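Side-chain contacts in putative transcriptional regulator protein, LacI family (Rhizobium etli, PDB 3MIZ), which probably acts as a DNA-binding transcription factor of the LacI family, repressing genes through regulatory sequences it recognises: residues F16-D21 / R34-W39; L48-G53 / K64-H69; G54-E59 / D85-D90; T95-C100 / E106-I111. All blocks are in the same frame, centred on the assembly; numbering follows the deposited sequence.

Contact 1: F16-D21 / R34-W39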
loop_
_atom_site.group_PDB
_atom_site.type_symbol
_atom_site.label_atom_id
_atom_site.label_comp_id
_atom_site.label_asym_id
_atom_site.label_seq_id
_atom_site.Cartn_x
_atom_site.Cartn_y
_atom_site.Cartn_z
ATOM N N PHE A 16 8.524 -18.501 -12.970
ATOM C CA PHE A 16 7.197 -18.715 -12.404
ATOM C C PHE A 16 6.396 -17.484 -12.792
ATOM O O PHE A 16 6.930 -16.378 -12.822
ATOM C CB PHE A 16 7.232 -18.793 -10.871
ATOM C CG PHE A 16 7.746 -20.095 -10.318
ATOM C CD1 PHE A 16 8.153 -21.126 -11.152
ATOM C CD2 PHE A 16 7.829 -20.277 -8.944
ATOM C CE1 PHE A 16 8.636 -22.323 -10.622
ATOM C CE2 PHE A 16 8.306 -21.462 -8.404
ATOM C CZ PHE A 16 8.713 -22.490 -9.245
ATOM N N GLY A 17 5.123 -17.680 -13.100
ATOM C CA GLY A 17 4.283 -16.560 -13.451
ATOM C C GLY A 17 3.275 -16.370 -12.338
ATOM O O GLY A 17 2.762 -17.340 -11.790
ATOM N N ILE A 18 3.013 -15.124 -11.980
ATOM C CA ILE A 18 2.025 -14.832 -10.944
ATOM C C ILE A 18 0.834 -14.194 -11.629
ATOM O O ILE A 18 0.976 -13.195 -12.330
ATOM C CB ILE A 18 2.535 -13.806 -9.914
ATOM C CG1 ILE A 18 3.728 -14.367 -9.145
ATOM C CG2 ILE A 18 1.389 -13.442 -8.938
ATOM C CD1 ILE A 18 4.280 -13.387 -8.098
ATOM N N ILE A 19 -0.343 -14.774 -11.450
ATOM C CA ILE A 19 -1.529 -14.181 -12.039
ATOM C C ILE A 19 -2.288 -13.608 -10.859
ATOM O O ILE A 19 -2.748 -14.345 -9.991
ATOM C CB ILE A 19 -2.390 -15.226 -12.784
ATOM C CG1 ILE A 19 -1.610 -15.755 -13.993
ATOM C CG2 ILE A 19 -3.725 -14.598 -13.218
ATOM C CD1 ILE A 19 -2.376 -16.734 -14.856
ATOM N N THR A 20 -2.377 -12.287 -10.800
ATOM C CA THR A 20 -3.090 -11.655 -9.709
ATOM C C THR A 20 -4.289 -10.892 -10.239
ATOM O O THR A 20 -4.367 -10.612 -11.428
ATOM C CB THR A 20 -2.202 -10.685 -8.952
ATOM O OG1 THR A 20 -2.930 -10.177 -7.831
ATOM C CG2 THR A 20 -1.775 -9.527 -9.857
ATOM N N ASP A 21 -5.217 -10.544 -9.354
ATOM C CA ASP A 21 -6.401 -9.816 -9.783
ATOM C C ASP A 21 -6.386 -8.297 -9.616
ATOM O O ASP A 21 -6.348 -7.567 -10.606
ATOM C CB ASP A 21 -7.669 -10.394 -9.119
ATOM C CG ASP A 21 -7.543 -10.557 -7.601
ATOM O OD1 ASP A 21 -6.557 -10.076 -7.002
ATOM O OD2 ASP A 21 -8.457 -11.170 -7.004
ATOM N N ARG A 34 6.313 -10.424 -2.206
ATOM C CA ARG A 34 7.602 -10.308 -1.537
ATOM C C ARG A 34 8.086 -11.692 -1.111
ATOM O O ARG A 34 9.262 -12.023 -1.259
ATOM C CB ARG A 34 7.466 -9.404 -0.304
ATOM C CG ARG A 34 8.723 -9.295 0.540
ATOM C CD ARG A 34 8.406 -8.695 1.909
ATOM N NE ARG A 34 9.457 -9.001 2.871
ATOM C CZ ARG A 34 9.273 -9.084 4.183
ATOM N NH1 ARG A 34 8.066 -8.882 4.703
ATOM N NH2 ARG A 34 10.294 -9.381 4.976
ATOM N N GLY A 35 7.172 -12.498 -0.580
ATOM C CA GLY A 35 7.523 -13.838 -0.150
ATOM C C GLY A 35 7.871 -14.715 -1.339
ATOM O O GLY A 35 8.838 -15.481 -1.297
ATOM N N ILE A 36 7.082 -14.617 -2.403
ATOM C CA ILE A 36 7.358 -15.397 -3.607
ATOM C C ILE A 36 8.726 -15.000 -4.165
ATOM O O ILE A 36 9.577 -15.850 -4.423
ATOM C CB ILE A 36 6.313 -15.127 -4.726
ATOM C CG1 ILE A 36 4.909 -15.535 -4.273
ATOM C CG2 ILE A 36 6.706 -15.878 -5.988
ATOM C CD1 ILE A 36 4.751 -16.997 -4.021
ATOM N N GLN A 37 8.927 -13.698 -4.357
ATOM C CA GLN A 37 10.178 -13.192 -4.917
ATOM C C GLN A 37 11.388 -13.608 -4.088
ATOM O O GLN A 37 12.390 -14.067 -4.642
ATOM C CB GLN A 37 10.117 -11.665 -5.051
ATOM C CG GLN A 37 11.241 -11.054 -5.879
ATOM C CD GLN A 37 11.094 -11.317 -7.368
ATOM O OE1 GLN A 37 10.154 -10.840 -8.005
ATOM N NE2 GLN A 37 12.028 -12.081 -7.930
ATOM N N ASP A 38 11.305 -13.458 -2.767
ATOM C CA ASP A 38 12.413 -13.855 -1.896
ATOM C C ASP A 38 12.757 -15.328 -2.089
ATOM O O ASP A 38 13.930 -15.693 -2.203
ATOM C CB ASP A 38 12.071 -13.588 -0.428
ATOM C CG ASP A 38 12.304 -12.143 -0.032
ATOM O OD1 ASP A 38 12.587 -11.326 -0.930
ATOM O OD2 ASP A 38 12.196 -11.830 1.174
ATOM N N TRP A 39 11.735 -16.182 -2.120
ATOM C CA TRP A 39 11.966 -17.605 -2.329
ATOM C C TRP A 39 12.605 -17.825 -3.708
ATOM O O TRP A 39 13.554 -18.597 -3.852
ATOM C CB TRP A 39 10.648 -18.383 -2.259
ATOM C CG TRP A 39 10.847 -19.850 -2.450
ATOM C CD1 TRP A 39 11.143 -20.767 -1.489
ATOM C CD2 TRP A 39 10.872 -20.552 -3.697
ATOM N NE1 TRP A 39 11.358 -21.998 -2.058
ATOM C CE2 TRP A 39 11.200 -21.894 -3.413
ATOM C CE3 TRP A 39 10.656 -20.174 -5.028
ATOM C CZ2 TRP A 39 11.320 -22.865 -4.412
ATOM C CZ3 TRP A 39 10.778 -21.140 -6.025
ATOM C CH2 TRP A 39 11.108 -22.470 -5.708
#
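Phe16 and Trp39 meet rim to rim: CE2 of the phenylalanine lies 3.4 Å from CZ3 of the indole, and neither ring sits over the face of the other. Their planes are only 10° apart, yet the ring centroids are 5.8 Å from each other, which makes this a pair of nearly parallel rings displaced so far that only their rims meet, not a stack. The indole gets there because Trp39 carries CG anti to the backbone N (chi1 -179°), which swings the six-membered ring down from the helix toward the strand. Two residues further along the strand, the second pair is aliphatic. Here the CD1 end of Ile18 touches the CG2 branch of Ile36 at 4.1 Å, the two side chains sliding past each other in opposite directions. No hydrogen bond joins the segments, and all four residues are buried, so the interface is purely apolar. The next shell continues it: Ile47 touches Phe16, Ile18 and Ile36, Leu75 lies against Ile36, and Ala261 and Asn265 of helix 253-268 pack against the Trp39 side chain. Backbone hydrogen bonds to Leu48 fix Phe16 and Ile18 within the sheet. Strand 15-20, helix 30-42 and strand 46-51 thus form a beta-alpha-beta unit, the classic crossover of the periplasmic-binding-protein-like fold, with the helix packed on one face of the parallel strands.

Contact 2: L48-G53 / K64-H69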
loop_
_atom_site.group_PDB
_atom_site.type_symbol
_atom_site.label_atom_id
_atom_site.label_comp_id
_atom_site.label_asym_id
_atom_site.label_seq_id
_atom_site.Cartn_x
_atom_site.Cartn_y
_atom_site.Cartn_z
ATOM N N LEU A 48 7.444 -13.393 -13.181
ATOM C CA LEU A 48 6.766 -12.464 -14.076
ATOM C C LEU A 48 5.345 -12.333 -13.552
ATOM O O LEU A 48 4.671 -13.338 -13.313
ATOM C CB LEU A 48 6.731 -12.996 -15.508
ATOM C CG LEU A 48 7.999 -12.822 -16.345
ATOM C CD1 LEU A 48 7.801 -13.454 -17.729
ATOM C CD2 LEU A 48 8.306 -11.332 -16.478
ATOM N N ILE A 49 4.893 -11.096 -13.381
ATOM C CA ILE A 49 3.555 -10.833 -12.863
ATOM C C ILE A 49 2.589 -10.270 -13.918
ATOM O O ILE A 49 2.963 -9.411 -14.714
ATOM C CB ILE A 49 3.634 -9.822 -11.691
ATOM C CG1 ILE A 49 4.606 -10.328 -10.622
ATOM C CG2 ILE A 49 2.252 -9.601 -11.101
ATOM C CD1 ILE A 49 4.816 -9.319 -9.481
ATOM N N ALA A 50 1.350 -10.768 -13.912
ATOM C CA ALA A 50 0.303 -10.302 -14.824
ATOM C C ALA A 50 -0.961 -10.077 -13.991
ATOM O O ALA A 50 -1.306 -10.907 -13.159
ATOM C CB ALA A 50 0.038 -11.336 -15.914
ATOM N N ASN A 51 -1.644 -8.961 -14.226
ATOM C CA ASN A 51 -2.854 -8.607 -13.481
ATOM C C ASN A 51 -4.089 -8.698 -14.380
ATOM O O ASN A 51 -4.085 -8.176 -15.489
ATOM C CB ASN A 51 -2.713 -7.180 -12.936
ATOM C CG ASN A 51 -3.689 -6.878 -11.800
ATOM O OD1 ASN A 51 -3.748 -7.604 -10.807
ATOM N ND2 ASN A 51 -4.444 -5.792 -11.937
ATOM N N THR A 52 -5.138 -9.352 -13.888
ATOM C CA THR A 52 -6.379 -9.530 -14.642
ATOM C C THR A 52 -7.347 -8.360 -14.445
ATOM O O THR A 52 -8.226 -8.119 -15.278
ATOM C CB THR A 52 -7.133 -10.801 -14.195
ATOM O OG1 THR A 52 -7.654 -10.590 -12.877
ATOM C CG2 THR A 52 -6.218 -12.010 -14.184
ATOM N N GLY A 53 -7.196 -7.643 -13.336
ATOM C CA GLY A 53 -8.091 -6.533 -13.060
ATOM C C GLY A 53 -9.486 -7.065 -12.772
ATOM O O GLY A 53 -10.466 -6.313 -12.745
ATOM N N LYS A 64 -3.053 -17.915 -21.777
ATOM C CA LYS A 64 -2.596 -18.220 -23.125
ATOM C C LYS A 64 -1.197 -17.629 -23.295
ATOM O O LYS A 64 -0.295 -18.277 -23.824
ATOM C CB LYS A 64 -3.565 -17.609 -24.140
ATOM C CG LYS A 64 -3.698 -18.381 -25.431
ATOM C CD LYS A 64 -4.898 -17.897 -26.240
ATOM C CE LYS A 64 -6.215 -18.086 -25.484
ATOM N NZ LYS A 64 -6.487 -19.517 -25.155
HETATM N N MSE A 65 -1.023 -16.393 -22.840
HETATM C CA MSE A 65 0.273 -15.725 -22.924
HETATM C C MSE A 65 1.345 -16.502 -22.168
HETATM O O MSE A 65 2.459 -16.680 -22.666
HETATM C CB MSE A 65 0.186 -14.305 -22.357
HETATM C CG MSE A 65 1.546 -13.696 -22.002
HETATM SE SE MSE A 65 1.437 -11.800 -21.678
HETATM C CE MSE A 65 1.318 -11.261 -23.527
ATOM N N PHE A 66 1.021 -16.956 -20.960
ATOM C CA PHE A 66 1.997 -17.702 -20.177
ATOM C C PHE A 66 2.396 -19.015 -20.836
ATOM O O PHE A 66 3.563 -19.404 -20.792
ATOM C CB PHE A 66 1.487 -17.953 -18.753
ATOM C CG PHE A 66 1.695 -16.785 -17.822
ATOM C CD1 PHE A 66 2.782 -15.932 -17.993
ATOM C CD2 PHE A 66 0.828 -16.553 -16.762
ATOM C CE1 PHE A 66 3.004 -14.863 -17.121
ATOM C CE2 PHE A 66 1.044 -15.484 -15.884
ATOM C CZ PHE A 66 2.129 -14.642 -16.065
ATOM N N GLN A 67 1.437 -19.700 -21.448
ATOM C CA GLN A 67 1.749 -20.954 -22.119
ATOM C C GLN A 67 2.726 -20.642 -23.245
ATOM O O GLN A 67 3.748 -21.305 -23.394
ATOM C CB GLN A 67 0.488 -21.601 -22.699
ATOM C CG GLN A 67 0.755 -22.952 -23.371
ATOM C CD GLN A 67 -0.509 -23.606 -23.897
ATOM O OE1 GLN A 67 -1.176 -23.069 -24.782
ATOM N NE2 GLN A 67 -0.846 -24.771 -23.353
ATOM N N SER A 68 2.402 -19.611 -24.018
ATOM C CA SER A 68 3.231 -19.172 -25.134
ATOM C C SER A 68 4.673 -18.879 -24.716
ATOM O O SER A 68 5.613 -19.177 -25.452
ATOM C CB SER A 68 2.624 -17.913 -25.763
ATOM O OG SER A 68 3.516 -17.318 -26.687
ATOM N N HIS A 69 4.836 -18.297 -23.531
ATOM C CA HIS A 69 6.154 -17.939 -23.011
ATOM C C HIS A 69 6.875 -19.063 -22.261
ATOM O O HIS A 69 7.956 -18.851 -21.708
ATOM C CB HIS A 69 6.023 -16.709 -22.109
ATOM C CG HIS A 69 5.804 -15.430 -22.859
ATOM N ND1 HIS A 69 6.812 -14.787 -23.544
ATOM C CD2 HIS A 69 4.694 -14.673 -23.028
ATOM C CE1 HIS A 69 6.334 -13.687 -24.100
ATOM N NE2 HIS A 69 5.051 -13.595 -23.801
#
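Phe66 reaches Ala50 and Leu48 of the strand almost alone, a worked case of one aromatic residue serving a whole helix-to-strand contact. Just before it comes selenomethionine Met65, whose side chain stops short of the strand; its CG instead lies in the plane of the His69 ring, at the edge of that imidazole. The Phe66 ring follows. With CG anti to the carbonyl carbon (chi1 -82°), it leans from the helix toward the strand and leads with CZ, which lies 3.9 Å from CB of Ala50. The same CZ is 4.0 Å from the carbonyl O of Leu48, while CE1 is 4.5 Å from the Leu48 CB, a looser touch. Both strand residues approach the ring obliquely, the Ala50 methyl and the Leu48 carbonyl meeting the one ring atom. At the end of the helix, His69 N donates to Met65 O over 3.0 Å, and the ND1 atom of His69 is hydrogen-bonded to ND1 of His69 of the second subunit. Phe66 also packs on Leu48 of that subunit, so the contact lies at the dimer interface. Within the chain, helix 56-68 rests on the sheet through Phe66, which further touches Ile19 of the adjoining strand 15-20 and Ile71, while Ile62, one turn earlier, packs on Ala50.

Contact 3: G54-E59 / D85-D90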
loop_
_atom_site.group_PDB
_atom_site.type_symbol
_atom_site.label_atom_id
_atom_site.label_comp_id
_atom_site.label_asym_id
_atom_site.label_seq_id
_atom_site.Cartn_x
_atom_site.Cartn_y
_atom_site.Cartn_z
ATOM N N GLY A 54 -9.571 -8.373 -12.562
ATOM C CA GLY A 54 -10.838 -9.016 -12.273
ATOM C C GLY A 54 -11.623 -9.425 -13.508
ATOM O O GLY A 54 -12.779 -9.839 -13.402
ATOM N N SER A 55 -11.001 -9.312 -14.678
ATOM C CA SER A 55 -11.660 -9.666 -15.931
ATOM C C SER A 55 -11.411 -11.099 -16.392
ATOM O O SER A 55 -10.267 -11.501 -16.613
ATOM C CB SER A 55 -11.224 -8.702 -17.034
ATOM O OG SER A 55 -11.558 -9.220 -18.308
ATOM N N SER A 56 -12.489 -11.864 -16.546
ATOM C CA SER A 56 -12.380 -13.247 -17.001
ATOM C C SER A 56 -11.766 -13.292 -18.390
ATOM O O SER A 56 -10.938 -14.156 -18.688
ATOM C CB SER A 56 -13.760 -13.917 -17.041
ATOM O OG SER A 56 -14.234 -14.187 -15.735
ATOM N N GLU A 57 -12.184 -12.356 -19.238
ATOM C CA GLU A 57 -11.685 -12.273 -20.603
ATOM C C GLU A 57 -10.172 -12.091 -20.628
ATOM O O GLU A 57 -9.457 -12.870 -21.257
ATOM C CB GLU A 57 -12.350 -11.103 -21.337
ATOM C CG GLU A 57 -13.832 -11.296 -21.602
ATOM C CD GLU A 57 -14.601 -11.674 -20.357
ATOM O OE1 GLU A 57 -14.649 -10.862 -19.406
ATOM O OE2 GLU A 57 -15.153 -12.794 -20.329
ATOM N N ARG A 58 -9.691 -11.055 -19.947
ATOM C CA ARG A 58 -8.260 -10.790 -19.911
ATOM C C ARG A 58 -7.504 -11.944 -19.265
ATOM O O ARG A 58 -6.382 -12.244 -19.663
ATOM C CB ARG A 58 -7.965 -9.497 -19.147
ATOM C CG ARG A 58 -8.654 -8.267 -19.692
ATOM C CD ARG A 58 -7.971 -7.004 -19.195
ATOM N NE ARG A 58 -8.863 -5.858 -19.280
ATOM C CZ ARG A 58 -9.566 -5.379 -18.258
ATOM N NH1 ARG A 58 -9.476 -5.942 -17.061
ATOM N NH2 ARG A 58 -10.368 -4.340 -18.438
ATOM N N GLU A 59 -8.109 -12.590 -18.268
ATOM C CA GLU A 59 -7.450 -13.713 -17.608
ATOM C C GLU A 59 -7.188 -14.846 -18.587
ATOM O O GLU A 59 -6.096 -15.412 -18.622
ATOM C CB GLU A 59 -8.289 -14.268 -16.447
ATOM C CG GLU A 59 -7.545 -15.375 -15.692
ATOM C CD GLU A 59 -8.341 -15.984 -14.555
ATOM O OE1 GLU A 59 -9.289 -15.338 -14.066
ATOM O OE2 GLU A 59 -8.004 -17.109 -14.138
ATOM N N ASP A 85 -12.660 -20.286 -9.295
ATOM C CA ASP A 85 -11.987 -21.204 -10.203
ATOM C C ASP A 85 -11.249 -20.351 -11.221
ATOM O O ASP A 85 -11.828 -19.437 -11.811
ATOM C CB ASP A 85 -13.001 -22.081 -10.946
ATOM C CG ASP A 85 -13.294 -23.379 -10.228
ATOM O OD1 ASP A 85 -12.934 -23.515 -9.036
ATOM O OD2 ASP A 85 -13.896 -24.272 -10.863
ATOM N N PRO A 86 -9.956 -20.621 -11.436
ATOM C CA PRO A 86 -9.270 -19.788 -12.429
ATOM C C PRO A 86 -9.924 -19.999 -13.799
ATOM O O PRO A 86 -10.469 -21.068 -14.070
ATOM C CB PRO A 86 -7.836 -20.314 -12.401
ATOM C CG PRO A 86 -7.685 -20.849 -10.987
ATOM C CD PRO A 86 -9.021 -21.537 -10.760
ATOM N N GLU A 87 -9.880 -18.972 -14.639
ATOM C CA GLU A 87 -10.432 -19.039 -15.991
ATOM C C GLU A 87 -9.255 -19.173 -16.960
ATOM O O GLU A 87 -8.812 -18.185 -17.543
ATOM C CB GLU A 87 -11.218 -17.764 -16.297
ATOM C CG GLU A 87 -12.581 -17.705 -15.634
ATOM C CD GLU A 87 -13.557 -18.691 -16.249
ATOM O OE1 GLU A 87 -13.893 -18.517 -17.441
ATOM O OE2 GLU A 87 -13.977 -19.643 -15.550
ATOM N N SER A 88 -8.758 -20.397 -17.119
ATOM C CA SER A 88 -7.612 -20.673 -17.984
ATOM C C SER A 88 -7.934 -21.196 -19.386
ATOM O O SER A 88 -7.029 -21.563 -20.138
ATOM C CB SER A 88 -6.681 -21.666 -17.294
ATOM O OG SER A 88 -7.385 -22.841 -16.933
ATOM N N GLY A 89 -9.211 -21.235 -19.744
ATOM C CA GLY A 89 -9.563 -21.737 -21.062
ATOM C C GLY A 89 -9.063 -23.159 -21.240
ATOM O O GLY A 89 -9.401 -24.034 -20.447
ATOM N N ASP A 90 -8.246 -23.392 -22.264
ATOM C CA ASP A 90 -7.715 -24.729 -22.530
ATOM C C ASP A 90 -6.280 -24.923 -22.052
ATOM O O ASP A 90 -5.697 -25.990 -22.245
ATOM C CB ASP A 90 -7.778 -25.037 -24.029
ATOM C CG ASP A 90 -9.193 -25.143 -24.540
ATOM O OD1 ASP A 90 -9.974 -25.916 -23.945
ATOM O OD2 ASP A 90 -9.522 -24.462 -25.536
HETATM O O HOH W 1 -11.249 -16.587 -12.370
#
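Ser56 and Glu87 bring the two backbones closest, their CA atoms 6.2 Å apart, where the first turn of helix 56-68 meets a loop without regular structure. Ser55 is the N-cap: its OG accepts from Arg58 N in a nearly straight bond of 176°. The side chain that crosses the gap is Glu59. With CG anti to the backbone N (chi1 -176°) and the chain extended beyond it, the carboxylate reaches the loop backbone, where OE2 accepts from Glu87 N at 2.7 Å. That N-H comes from above the carboxylate plane, 59° out of it. The other oxygen, OE1, takes a hydrogen bond from a water at 2.9 Å, and this water also donates to Asp85 O at 3.0 Å, so one carboxylate holds two points of the loop, one directly and one through solvent. OE2 is shared further, accepting from Trp63 NE1 and lying in a weak hydrogen bond with Tyr76 OH. Replacing Glu59 by an alanine would probably leave Glu87 N and the indole N-H of Trp63 without their acceptor and let the loop drift from the helix. The Glu87 side chain crosses that of Glu59 at about a right angle, its CG lying 3.9 Å from Ser56 OG. Glu59 OE1 and Glu87 OE1, like charges not in contact, stay 6.5 Å apart. Helix 56-68 thus borders the loop that follows strand 81-83: Pro86 packs on Trp63 of the helix and on Leu108, while Thr52, just beyond strand 46-51, lies against Glu59.

Contact 4: T95-C100 / E106-I111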
loop_
_atom_site.group_PDB
_atom_site.type_symbol
_atom_site.label_atom_id
_atom_site.label_comp_id
_atom_site.label_asym_id
_atom_site.label_seq_id
_atom_site.Cartn_x
_atom_site.Cartn_y
_atom_site.Cartn_z
ATOM N N THR A 95 -0.205 -25.274 -11.297
ATOM C CA THR A 95 -0.656 -24.081 -10.591
ATOM C C THR A 95 -0.949 -24.289 -9.107
ATOM O O THR A 95 -1.466 -25.328 -8.705
ATOM C CB THR A 95 -1.943 -23.547 -11.247
ATOM O OG1 THR A 95 -1.677 -23.215 -12.616
ATOM C CG2 THR A 95 -2.461 -22.313 -10.520
ATOM N N VAL A 96 -0.608 -23.287 -8.302
ATOM C CA VAL A 96 -0.889 -23.314 -6.873
ATOM C C VAL A 96 -1.603 -21.997 -6.573
ATOM O O VAL A 96 -1.157 -20.929 -6.999
ATOM C CB VAL A 96 0.393 -23.416 -6.020
ATOM C CG1 VAL A 96 0.058 -23.222 -4.546
ATOM C CG2 VAL A 96 1.040 -24.785 -6.214
HETATM N N MSE A 97 -2.729 -22.076 -5.878
HETATM C CA MSE A 97 -3.493 -20.878 -5.536
HETATM C C MSE A 97 -3.069 -20.352 -4.166
HETATM O O MSE A 97 -2.873 -21.126 -3.235
HETATM C CB MSE A 97 -4.995 -21.201 -5.540
HETATM C CG MSE A 97 -5.516 -21.575 -6.926
HETATM SE SE MSE A 97 -7.375 -22.147 -6.915
HETATM C CE MSE A 97 -8.188 -20.437 -6.596
ATOM N N ILE A 98 -2.912 -19.034 -4.057
ATOM C CA ILE A 98 -2.509 -18.418 -2.793
ATOM C C ILE A 98 -3.467 -17.295 -2.398
ATOM O O ILE A 98 -3.702 -16.363 -3.176
ATOM C CB ILE A 98 -1.086 -17.833 -2.882
ATOM C CG1 ILE A 98 -0.096 -18.929 -3.319
ATOM C CG2 ILE A 98 -0.675 -17.275 -1.505
ATOM C CD1 ILE A 98 1.268 -18.392 -3.786
ATOM N N ASN A 99 -4.002 -17.406 -1.187
ATOM C CA ASN A 99 -4.942 -16.441 -0.600
ATOM C C ASN A 99 -6.346 -16.638 -1.160
ATOM O O ASN A 99 -7.212 -15.765 -1.042
ATOM C CB ASN A 99 -4.490 -15.000 -0.868
ATOM C CG ASN A 99 -5.042 -14.020 0.155
ATOM O OD1 ASN A 99 -5.147 -12.822 -0.102
ATOM N ND2 ASN A 99 -5.388 -14.530 1.325
ATOM N N CYS A 100 -6.560 -17.793 -1.775
ATOM C CA CYS A 100 -7.840 -18.113 -2.362
ATOM C C CYS A 100 -8.002 -19.623 -2.451
ATOM O O CYS A 100 -7.040 -20.380 -2.289
ATOM C CB CYS A 100 -7.957 -17.474 -3.756
ATOM S SG CYS A 100 -6.593 -17.871 -4.905
ATOM N N GLU A 106 -11.169 -29.415 -4.692
ATOM C CA GLU A 106 -9.846 -29.938 -5.015
ATOM C C GLU A 106 -9.404 -29.775 -6.465
ATOM O O GLU A 106 -8.674 -30.614 -6.990
ATOM C CB GLU A 106 -9.759 -31.417 -4.630
ATOM C CG GLU A 106 -10.206 -31.703 -3.204
ATOM C CD GLU A 106 -9.662 -33.017 -2.677
ATOM O OE1 GLU A 106 -8.443 -33.081 -2.405
ATOM O OE2 GLU A 106 -10.448 -33.981 -2.542
ATOM N N LEU A 107 -9.837 -28.700 -7.113
ATOM C CA LEU A 107 -9.441 -28.464 -8.498
ATOM C C LEU A 107 -7.930 -28.220 -8.572
ATOM O O LEU A 107 -7.253 -28.699 -9.486
ATOM C CB LEU A 107 -10.183 -27.248 -9.063
ATOM C CG LEU A 107 -9.988 -26.960 -10.553
ATOM C CD1 LEU A 107 -10.663 -28.049 -11.387
ATOM C CD2 LEU A 107 -10.584 -25.607 -10.887
ATOM N N LEU A 108 -7.409 -27.483 -7.596
ATOM C CA LEU A 108 -5.983 -27.149 -7.538
ATOM C C LEU A 108 -5.544 -27.002 -6.091
ATOM O O LEU A 108 -6.368 -26.750 -5.218
ATOM C CB LEU A 108 -5.736 -25.814 -8.225
ATOM C CG LEU A 108 -5.967 -25.668 -9.724
ATOM C CD1 LEU A 108 -6.044 -24.182 -10.082
ATOM C CD2 LEU A 108 -4.831 -26.358 -10.469
ATOM N N PRO A 109 -4.241 -27.173 -5.814
ATOM C CA PRO A 109 -3.805 -27.017 -4.425
ATOM C C PRO A 109 -3.945 -25.546 -4.048
ATOM O O PRO A 109 -3.832 -24.661 -4.900
ATOM C CB PRO A 109 -2.351 -27.480 -4.459
ATOM C CG PRO A 109 -1.936 -27.234 -5.874
ATOM C CD PRO A 109 -3.140 -27.666 -6.657
ATOM N N SER A 110 -4.203 -25.282 -2.773
ATOM C CA SER A 110 -4.374 -23.907 -2.339
ATOM C C SER A 110 -3.893 -23.712 -0.918
ATOM O O SER A 110 -3.927 -24.632 -0.102
ATOM C CB SER A 110 -5.841 -23.494 -2.438
ATOM O OG SER A 110 -6.651 -24.305 -1.610
ATOM N N ILE A 111 -3.431 -22.501 -0.635
ATOM C CA ILE A 111 -2.960 -22.168 0.696
ATOM C C ILE A 111 -3.518 -20.783 1.028
ATOM O O ILE A 111 -3.363 -19.831 0.256
ATOM C CB ILE A 111 -1.410 -22.226 0.745
ATOM C CG1 ILE A 111 -0.926 -22.048 2.182
ATOM C CG2 ILE A 111 -0.809 -21.193 -0.198
ATOM C CD1 ILE A 111 0.543 -22.459 2.401
#
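Met97 and Ser110 pair in parallel register, as do Ile98 and Ile111, and this ladder is the tight half of the contact. It joins strand 95-97, at the edge of the four-stranded parallel sheet, to strand 110-113, the edge of a second, mixed sheet, with the chain turning a corner at Ile98 and Asn99. Met97 N donates to Pro109 O at 3.0 Å and 175°, and Met97 O accepts from Ile111 N. The third rung, Asn99 N to Ile111 O, is 2.9 Å long and lies in the carbonyl plane. Beside it Ile98 and Ile111 point the same way, CG1 of the first against CG2 of the second at 3.9 Å. That CG2 sits between backbone N and carbonyl carbon, which turns it toward strand 95-97, while the end of the side chain leads off to Leu256 and Glu259. Pro109 is packed as closely: its CG lies 3.4 Å from Thr95 O and 3.9 Å from Val96 CG2. The looser side is that of the partly exposed Leu108, with the exposed Leu107 beyond it. Leu108 CD1 lies 4.0 Å from SE of selenomethionine Met97 and also touches CG2 of Thr95, while CD2 meets Thr95 CB and its carbonyl O. Cutting Leu108 back to an alanine is likely to leave a gap beside the selenium of Met97 and the Thr95 side chain. The chemistry is therefore divided: directional backbone bonds set the register, and apolar branches fill the flanks. One polar atom pays: Cys100 O, with CB of Ser110 3.3 Å away, has no partner in the model.

Overall arrangement
Contacts 1, 2 and 4 all reach one parallel sheet, ordered 46-51, 15-20, 73-78, 95-97, in the N-terminal part of the chain. Contact 1 closes before contact 2 opens; contacts 2 and 3 alternate along the chain and share helix 56-68; contact 4 comes last. Their centres lie 11 to 18 Å apart. Contact 1 joins contact 2 through the neighbouring strands 15-20 and 46-51, and contact 4 through Ile36 against Ile98. Contact 3 borders contact 4, Pro86 meeting Met97. Contacts 1, 2 and 4 lie in the buried layers of one periplasmic-binding-protein-like lobe, with contact 3 at its partly exposed margin; contacts 1, 2 and, through Arg58, 3 also reach the second subunit.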